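Local coordinates for protein ORF10 (Moritella marina, PDB 6RIW) that forms the ketosynthase–chain length factor didomain of a polyunsaturated fatty acid synthase, probably building long acyl chains by condensation of carrier-protein-bound units, at residues N701-L704 with R705-G709; G835-F838 with N839-G842. One frame throughout, in Å; residues are numbered along the deposited sequence.

Contact 1 (N701-L704 with R705-G709)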
ATOM      1  N   ASN A 701      13.168  -8.958   5.683  1.00 10.74           N
ATOM      2  CA  ASN A 701      12.794  -8.169   6.851  1.00 11.97           C
ATOM      3  C   ASN A 701      13.867  -8.198   7.922  1.00 10.20           C
ATOM      4  O   ASN A 701      14.106  -7.184   8.578  1.00 11.60           O
ATOM      5  CB  ASN A 701      11.472  -8.613   7.459  1.00 10.79           C
ATOM      6  CG  ASN A 701      11.015  -7.643   8.539  1.00 12.46           C
ATOM      7  OD1 ASN A 701      10.772  -6.465   8.247  1.00 13.20           O
ATOM      8  ND2 ASN A 701      10.937  -8.106   9.781  1.00 14.02           N
ATOM      9  N   ILE A 702      14.522  -9.340   8.138  1.00 10.61           N
ATOM     10  CA  ILE A 702      15.584  -9.354   9.141  1.00 10.97           C
ATOM     11  C   ILE A 702      16.702  -8.388   8.732  1.00 12.41           C
ATOM     12  O   ILE A 702      17.194  -7.586   9.548  1.00 11.20           O
ATOM     13  CB  ILE A 702      16.113 -10.788   9.367  1.00 10.82           C
ATOM     14  CG1 ILE A 702      15.354 -11.508  10.489  1.00 13.31           C
ATOM     15  CG2 ILE A 702      17.573 -10.718   9.901  1.00 14.17           C
ATOM     16  CD1 ILE A 702      13.860 -11.609  10.295  1.00 11.44           C
ATOM     17  N   THR A 703      17.090  -8.431   7.459  1.00 10.15           N
ATOM     18  CA  THR A 703      18.060  -7.487   6.895  1.00 10.53           C
ATOM     19  C   THR A 703      17.648  -6.035   7.125  1.00 10.98           C
ATOM     20  O   THR A 703      18.447  -5.210   7.589  1.00 11.48           O
ATOM     21  CB  THR A 703      18.192  -7.745   5.387  1.00  9.66           C
ATOM     22  OG1 THR A 703      18.678  -9.068   5.172  1.00 12.02           O
ATOM     23  CG2 THR A 703      19.158  -6.747   4.743  1.00 12.18           C
ATOM     24  N   LEU A 704      16.402  -5.706   6.796  1.00 10.46           N
ATOM     25  CA  LEU A 704      15.920  -4.337   6.956  1.00 11.29           C
ATOM     26  C   LEU A 704      15.951  -3.891   8.416  1.00 11.34           C
ATOM     27  O   LEU A 704      16.444  -2.800   8.736  1.00 10.93           O
ATOM     28  CB  LEU A 704      14.493  -4.229   6.392  1.00 10.34           C
ATOM     29  CG  LEU A 704      13.787  -2.894   6.662  1.00 12.03           C
ATOM     30  CD1 LEU A 704      14.613  -1.731   6.073  1.00 11.57           C
ATOM     31  CD2 LEU A 704      12.369  -2.896   6.099  1.00 14.79           C
ATOM     32  N   ARG A 705      15.370  -4.694   9.318  1.00  8.97           N
ATOM     33  CA  ARG A 705      15.199  -4.203  10.677  1.00  9.15           C
ATOM     34  C   ARG A 705      16.506  -4.169  11.433  1.00  9.45           C
ATOM     35  O   ARG A 705      16.645  -3.348  12.345  1.00 10.47           O
ATOM     36  CB  ARG A 705      14.164  -5.055  11.429  1.00  8.99           C
ATOM     37  CG  ARG A 705      12.811  -5.145  10.669  1.00 10.16           C
ATOM     38  CD  ARG A 705      12.160  -3.774  10.475  1.00 12.79           C
ATOM     39  NE  ARG A 705      10.932  -3.884   9.671  1.00 11.59           N
ATOM     40  CZ  ARG A 705      10.080  -2.886   9.443  1.00 13.38           C
ATOM     41  NH1 ARG A 705      10.284  -1.672   9.969  1.00 12.04           N
ATOM     42  NH2 ARG A 705       9.009  -3.108   8.680  1.00 11.95           N
ATOM     43  N   GLN A 706      17.487  -4.981  11.031  1.00  9.42           N
ATOM     44  CA  GLN A 706      18.824  -4.848  11.615  1.00 10.67           C
ATOM     45  C   GLN A 706      19.406  -3.454  11.427  1.00 13.32           C
ATOM     46  O   GLN A 706      20.280  -3.048  12.204  1.00 12.53           O
ATOM     47  CB  GLN A 706      19.786  -5.869  10.994  1.00 11.88           C
ATOM     48  CG  GLN A 706      19.744  -7.232  11.660  1.00 15.27           C
ATOM     49  CD  GLN A 706      21.052  -7.963  11.465  1.00 21.53           C
ATOM     50  OE1 GLN A 706      21.641  -8.435  12.429  1.00 19.68           O
ATOM     51  NE2 GLN A 706      21.545  -8.020  10.207  1.00 21.27           N
ATOM     52  N   HIS A 707      18.990  -2.726  10.381  1.00 11.38           N
ATOM     53  CA  HIS A 707      19.462  -1.356  10.190  1.00 12.17           C
ATOM     54  C   HIS A 707      18.987  -0.408  11.283  1.00 13.81           C
ATOM     55  O   HIS A 707      19.596   0.646  11.457  1.00 13.54           O
ATOM     56  CB  HIS A 707      19.022  -0.781   8.827  1.00 13.47           C
ATOM     57  CG  HIS A 707      19.550  -1.537   7.650  1.00 13.14           C
ATOM     58  ND1 HIS A 707      20.885  -1.833   7.500  1.00 14.03           N
ATOM     59  CD2 HIS A 707      18.921  -2.072   6.570  1.00 11.80           C
ATOM     60  CE1 HIS A 707      21.063  -2.511   6.378  1.00 13.05           C
ATOM     61  NE2 HIS A 707      19.887  -2.682   5.799  1.00 11.24           N
ATOM     62  N   TYR A 708      17.957  -0.784  12.059  1.00 11.07           N
ATOM     63  CA  TYR A 708      17.406   0.074  13.105  1.00 12.50           C
ATOM     64  C   TYR A 708      17.794  -0.342  14.512  1.00 12.35           C
ATOM     65  O   TYR A 708      17.712   0.487  15.431  1.00 13.87           O
ATOM     66  CB  TYR A 708      15.873   0.125  12.984  1.00 11.52           C
ATOM     67  CG  TYR A 708      15.480   0.658  11.624  1.00 13.20           C
ATOM     68  CD1 TYR A 708      15.577   2.019  11.333  1.00 14.77           C
ATOM     69  CD2 TYR A 708      15.058  -0.204  10.620  1.00 17.61           C
ATOM     70  CE1 TYR A 708      15.234   2.519  10.047  1.00 15.92           C
ATOM     71  CE2 TYR A 708      14.709   0.277   9.353  1.00 20.13           C
ATOM     72  CZ  TYR A 708      14.805   1.632   9.072  1.00 17.84           C
ATOM     73  OH  TYR A 708      14.444   2.063   7.809  1.00 16.46           O
ATOM     74  N   GLY A 709      18.229  -1.576  14.696  1.00 13.09           N
ATOM     75  CA  GLY A 709      18.702  -2.036  15.982  1.00 13.75           C
ATOM     76  C   GLY A 709      18.985  -3.526  15.953  1.00 12.69           C
ATOM     77  O   GLY A 709      18.498  -4.248  15.078  1.00 12.38           O
TER
HETATM   78  O   HOH W   1       7.910  -5.507   7.435  1.00 18.82           O
HETATM   79  O   HOH W   2      21.220  -5.786   7.955  1.00 15.15           O

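Contact 2 (G835-F838 with N839-G842)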
ATOM      1  N   GLY A 835       6.888 -12.501  19.357  1.00 10.66           N
ATOM      2  CA  GLY A 835       7.864 -11.679  18.641  1.00 11.52           C
ATOM      3  C   GLY A 835       7.251 -10.414  18.023  1.00 12.97           C
ATOM      4  O   GLY A 835       6.088 -10.084  18.219  1.00  9.96           O
ATOM      5  N   HIS A 836       8.091  -9.674  17.289  1.00 11.51           N
ATOM      6  CA  HIS A 836       7.721  -8.374  16.729  1.00 11.08           C
ATOM      7  C   HIS A 836       7.189  -8.602  15.320  1.00 11.15           C
ATOM      8  O   HIS A 836       7.952  -8.969  14.426  1.00 11.12           O
ATOM      9  CB  HIS A 836       8.939  -7.450  16.692  1.00 10.13           C
ATOM     10  CG  HIS A 836       8.606  -6.001  16.519  1.00  9.82           C
ATOM     11  ND1 HIS A 836       7.525  -5.569  15.780  1.00  9.11           N
ATOM     12  CD2 HIS A 836       9.192  -4.884  17.018  1.00 12.27           C
ATOM     13  CE1 HIS A 836       7.460  -4.247  15.824  1.00 12.15           C
ATOM     14  NE2 HIS A 836       8.463  -3.804  16.566  1.00 12.47           N
ATOM     15  N   THR A 837       5.886  -8.385  15.103  1.00 10.04           N
ATOM     16  CA  THR A 837       5.302  -8.640  13.792  1.00 10.24           C
ATOM     17  C   THR A 837       5.096  -7.355  12.984  1.00 11.72           C
ATOM     18  O   THR A 837       4.304  -7.346  12.033  1.00 12.13           O
ATOM     19  CB  THR A 837       3.995  -9.440  13.933  1.00 12.31           C
ATOM     20  OG1 THR A 837       3.026  -8.690  14.694  1.00 12.87           O
ATOM     21  CG2 THR A 837       4.267 -10.774  14.674  1.00 10.11           C
ATOM     22  N   PHE A 838       5.791  -6.276  13.362  1.00 11.48           N
ATOM     23  CA  PHE A 838       5.923  -5.047  12.586  1.00 11.93           C
ATOM     24  C   PHE A 838       4.596  -4.509  12.054  1.00 10.88           C
ATOM     25  O   PHE A 838       3.809  -3.947  12.827  1.00 10.55           O
ATOM     26  CB  PHE A 838       7.003  -5.288  11.513  1.00 10.29           C
ATOM     27  CG  PHE A 838       8.367  -5.339  12.151  1.00 13.32           C
ATOM     28  CD1 PHE A 838       8.941  -4.148  12.617  1.00 10.72           C
ATOM     29  CD2 PHE A 838       8.971  -6.554  12.464  1.00  9.60           C
ATOM     30  CE1 PHE A 838      10.167  -4.182  13.303  1.00 10.58           C
ATOM     31  CE2 PHE A 838      10.203  -6.593  13.173  1.00 11.28           C
ATOM     32  CZ  PHE A 838      10.782  -5.413  13.584  1.00 10.18           C
ATOM     33  N   ASN A 839       4.310  -4.641  10.756  1.00 10.15           N
ATOM     34  CA  ASN A 839       3.069  -4.002  10.286  1.00 13.04           C
ATOM     35  C   ASN A 839       1.807  -4.643  10.855  1.00 12.10           C
ATOM     36  O   ASN A 839       0.736  -4.019  10.821  1.00 13.81           O
ATOM     37  CB  ASN A 839       3.031  -4.007   8.759  1.00 12.11           C
ATOM     38  CG  ASN A 839       4.128  -3.140   8.177  1.00 16.68           C
ATOM     39  OD1 ASN A 839       4.230  -1.979   8.525  1.00 19.19           O
ATOM     40  ND2 ASN A 839       4.969  -3.708   7.310  1.00 18.24           N
ATOM     41  N   ALA A 840       1.888  -5.861  11.369  1.00 11.96           N
ATOM     42  CA  ALA A 840       0.750  -6.471  12.043  1.00 10.42           C
ATOM     43  C   ALA A 840       0.812  -6.340  13.568  1.00 11.53           C
ATOM     44  O   ALA A 840      -0.046  -6.904  14.262  1.00 14.52           O
ATOM     45  CB  ALA A 840       0.662  -7.957  11.640  1.00 11.44           C
ATOM     46  N   SER A 841       1.814  -5.641  14.120  1.00 11.64           N
ATOM     47  CA  SER A 841       2.038  -5.704  15.570  1.00 11.51           C
ATOM     48  C   SER A 841       0.872  -5.130  16.367  1.00 11.83           C
ATOM     49  O   SER A 841       0.608  -5.581  17.487  1.00 11.56           O
ATOM     50  CB  SER A 841       3.326  -4.966  15.965  1.00 13.10           C
ATOM     51  OG  SER A 841       3.328  -3.643  15.458  1.00 15.25           O
ATOM     52  N   GLY A 842       0.183  -4.120  15.839  1.00 11.85           N
ATOM     53  CA  GLY A 842      -0.985  -3.604  16.551  1.00 12.35           C
ATOM     54  C   GLY A 842      -2.087  -4.634  16.716  1.00 12.83           C
ATOM     55  O   GLY A 842      -2.811  -4.621  17.724  1.00 11.89           O
TER

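Contact 1 (N701-L704 with R705-G709)
The side-chain oxygen of Asn701 is gripped twice: Arg705 NE donates to OD1 at 3.0 Å, with a nearly straight N-H...O angle of 165°, and a water donates to it at 3.1 Å. That water also accepts from Arg705 NH2, so amide, water and guanidinium close a small ring. OD1 reaches Arg705 because Asn701 CG stands anti to the backbone N (chi1 -172°), while the arginine chain bends at chi2 and then runs out straight. OD1 lies in the guanidinium plane, and the amide plane is turned 64° from it. Asn701 ND2 is bonded to Ser696 O, which further fixes the amide's rotation. Leu704 CD2 packs over one guanidinium face, toward its rim, 4.0 Å from Arg705 NE, while the polar bonds are made at the edge. The leucine's other branch, CD1, rests on Tyr708 CE2 at 3.8 Å; the tyrosine hydroxyl bonds to Asp167 in the ketosynthase half. Thr703 O sits above one face of the His707 imidazole, 3.3 Å from CD2, while His707 ND1 bonds to the backbone N of Gln956. The main chain passes from the bond of Gln706 N to Ile702 O (3.0 Å), four residues back, to that of His707 N to Leu704 O (3.0 Å), three back. Such tightening is characteristic of the C-terminal end of a helix, here 699-706 of the chain length factor.

Contact 2 (G835-F838 with N839-G842)
A tight 3-10 turn leads into helix 841-854, directly after the Gly-His pair of an Asn-Ile-Gly-His sequence in the chain length factor's thiolase-like fold. Phe838 O accepts twice from Ser841. The hydroxyl OG donates at 2.7 Å in the carbonyl plane, on a lone pair, whereas Ser841 N, at 2.9 Å, comes in from above that plane. Serine suits the place: with OG held between its backbone N and carbonyl carbon (chi1 53°), it folds back over the preceding turn and buries its hydroxyl with a partner. One residue earlier, Ala840 N closes the same kind of turn on Thr837 O at 2.9 Å; the small Ala840 side chain fits against Ala692 of strand 687-694. Thr837 OG1 presses alongside the helix start, 3.3 Å from Ser841 CA. Phe838 has positive phi (48°), uncommon for a residue with a side chain, and the contacts of its backbone N and ring are consistent with holding it there. Its backbone N donates to His836 ND1 at 3.1 Å, 18° out of the imidazole plane. The same two residues also meet face against face, their planes almost parallel, with Phe838 CE1 over the centre of the imidazole and His836 ND1 over the centre of the phenyl ring. Trp739 meets Phe838 edge-to-face. Asn839 N donates to Asp694 OD2, which ties the turn to the end of strand 687-694. His836, which touches Glu666 and Lys831, probably corresponds by sequence to the histidine of the Asn-Xaa-Gly-His motif of the Cys-His-His ketosynthase active site, though no catalytic role is implied here. The arrangement is typical of the loop leading from this motif into the next helix of the ketosynthase fold.

Contacts 1 and 2 both lie within the chain length factor and touch directly through the Phe838 ring: Arg705 CD packs on CE1 at 3.5 Å and Asn701 ND2 approaches CD2 at 3.7 Å. Trp739 lies against both Arg705 and Phe838, so the two contacts share a neighbour. Both are largely buried, although contact 1 becomes partly exposed at Tyr708. They treat opposite helix ends: 701-709 finishes a helix, with a charged guanidinium held by an amide and water, while 835-842 starts one, with a hydroxyl and backbone bonds. Contact 1 reaches the ketosynthase half; contact 2 lies nearer the chain's centre (about 16 Å against about 20 Å, centre to centre) and packs on strand 687-694.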